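Local coordinates for protein Glucanase/chitosanase (Paenibacillus fukuinensis, PDB 4ZZ5) that binds chitosan through this CBM32 carbohydrate-binding module, a beta-sandwich domain of a larger enzyme that probably hydrolyses chitosan and beta-glucans, at residues A[52-55]-A[56-60]. Residues are numbered along the deposited sequence; the frame is centred on the assembly and turned at random.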
loop_
_atom_site.group_PDB
_atom_site.type_symbol
_atom_site.label_atom_id
_atom_site.label_comp_id
_atom_site.label_asym_id
_atom_site.label_seq_id
_atom_site.Cartn_x
_atom_site.Cartn_y
_atom_site.Cartn_z
ATOM N N ILE A 52 -1.929 -4.429 -4.235
ATOM C CA ILE A 52 -1.456 -5.813 -4.284
ATOM C C ILE A 52 -2.577 -6.692 -4.718
ATOM O O ILE A 52 -3.716 -6.561 -4.179
ATOM C CB ILE A 52 -1.002 -6.250 -2.941
ATOM C CG1 ILE A 52 0.059 -5.298 -2.346
ATOM C CG2 ILE A 52 -0.519 -7.710 -2.981
ATOM C CD1 ILE A 52 0.266 -5.461 -0.858
ATOM N N ASN A 53 -2.390 -7.534 -5.709
ATOM C CA ASN A 53 -3.304 -8.616 -6.056
ATOM C C ASN A 53 -3.006 -9.802 -5.252
ATOM O O ASN A 53 -1.956 -10.467 -5.419
ATOM C CB ASN A 53 -3.103 -8.900 -7.549
ATOM C CG ASN A 53 -4.136 -9.925 -8.034
ATOM O OD1 ASN A 53 -4.788 -10.613 -7.228
ATOM N ND2 ASN A 53 -4.337 -9.972 -9.337
ATOM N N LEU A 54 -3.820 -10.145 -4.209
ATOM C CA LEU A 54 -3.559 -11.274 -3.379
ATOM C C LEU A 54 -3.736 -12.659 -4.092
ATOM O O LEU A 54 -3.229 -13.666 -3.486
ATOM C CB LEU A 54 -4.527 -11.213 -2.153
ATOM C CG LEU A 54 -4.340 -10.005 -1.264
ATOM C CD1 LEU A 54 -5.447 -10.140 -0.177
ATOM C CD2 LEU A 54 -3.007 -9.845 -0.687
ATOM N N GLY A 55 -4.364 -12.648 -5.206
ATOM C CA GLY A 55 -4.305 -13.899 -6.080
ATOM C C GLY A 55 -5.473 -14.793 -5.884
ATOM O O GLY A 55 -5.796 -15.602 -6.734
ATOM N N SER A 56 -6.198 -14.545 -4.805
ATOM C CA SER A 56 -7.385 -15.363 -4.341
ATOM C C SER A 56 -8.059 -14.504 -3.289
ATOM O O SER A 56 -7.402 -13.563 -2.755
ATOM C CB SER A 56 -7.062 -16.755 -3.805
ATOM O OG SER A 56 -6.340 -16.858 -2.575
ATOM N N THR A 57 -9.332 -14.745 -3.011
ATOM C CA THR A 57 -9.962 -14.036 -1.861
ATOM C C THR A 57 -9.311 -14.453 -0.592
ATOM O O THR A 57 -9.096 -15.697 -0.277
ATOM C CB THR A 57 -11.430 -14.382 -1.824
ATOM O OG1 THR A 57 -12.117 -14.045 -3.020
ATOM C CG2 THR A 57 -12.091 -13.670 -0.656
ATOM N N GLN A 58 -8.947 -13.568 0.298
ATOM C CA GLN A 58 -8.442 -13.820 1.591
ATOM C C GLN A 58 -9.263 -13.064 2.642
ATOM O O GLN A 58 -9.764 -11.934 2.329
ATOM C CB GLN A 58 -6.979 -13.368 1.697
ATOM C CG GLN A 58 -6.064 -14.199 0.817
ATOM C CD GLN A 58 -5.716 -15.538 1.467
ATOM O OE1 GLN A 58 -6.024 -15.802 2.602
ATOM N NE2 GLN A 58 -5.074 -16.370 0.712
ATOM N N SER A 59 -9.303 -13.498 3.836
ATOM C CA SER A 59 -9.872 -12.738 4.924
ATOM C C SER A 59 -8.732 -12.064 5.584
ATOM O O SER A 59 -7.785 -12.629 6.097
ATOM C CB SER A 59 -10.505 -13.738 5.935
ATOM O OG SER A 59 -10.990 -12.954 7.076
ATOM N N ILE A 60 -8.737 -10.706 5.550
ATOM C CA ILE A 60 -7.642 -9.904 6.060
ATOM C C ILE A 60 -8.114 -8.961 7.183
ATOM O O ILE A 60 -9.245 -8.500 7.122
ATOM C CB ILE A 60 -6.892 -9.155 4.955
ATOM C CG1 ILE A 60 -7.736 -8.100 4.298
ATOM C CG2 ILE A 60 -6.378 -10.178 3.906
ATOM C CD1 ILE A 60 -6.958 -7.178 3.335
HETATM O O HOH W 1 -4.392 -15.328 -1.853
#
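The side-chain amide of Gln58 reaches back to Leu54 through a water at its NH2 edge: NE2 donates to this water over 2.9 Å, and the same water donates a hydrogen bond to Leu54 O at 2.6 Å. Ser56 OG, hydrogen-bonded to the water at 2.6 Å, is its third partner; chi1 of 68° sets this hydroxyl between the backbone N and carbonyl carbon of its own residue, on the water's side. The other amide, that of Asn53, closes an Asx turn: OD1 accepts from Gly55 N at 2.9 Å, the donor lying 35° out of the carbonyl plane. Gly55 follows with a positive phi of 96°, a conformation in which a CB would collide with Leu54 O. On the apolar side, Leu54 CD1 touches Gln58 CB at 4.0 Å and Ile60 CG2 at 4.2 Å, the leucine crossing both side chains at a slant. Val116 packs against both Leu54 and Ile60, while backbone hydrogen bonds join Leu54 to Lys114 and Gln58 to Ala113. At Gly55-Ser56 the chain bends away from strand 48-54 of one antiparallel sheet into strand 57-67 of the other, an inter-sheet connection of the F5/8 type C beta-sandwich.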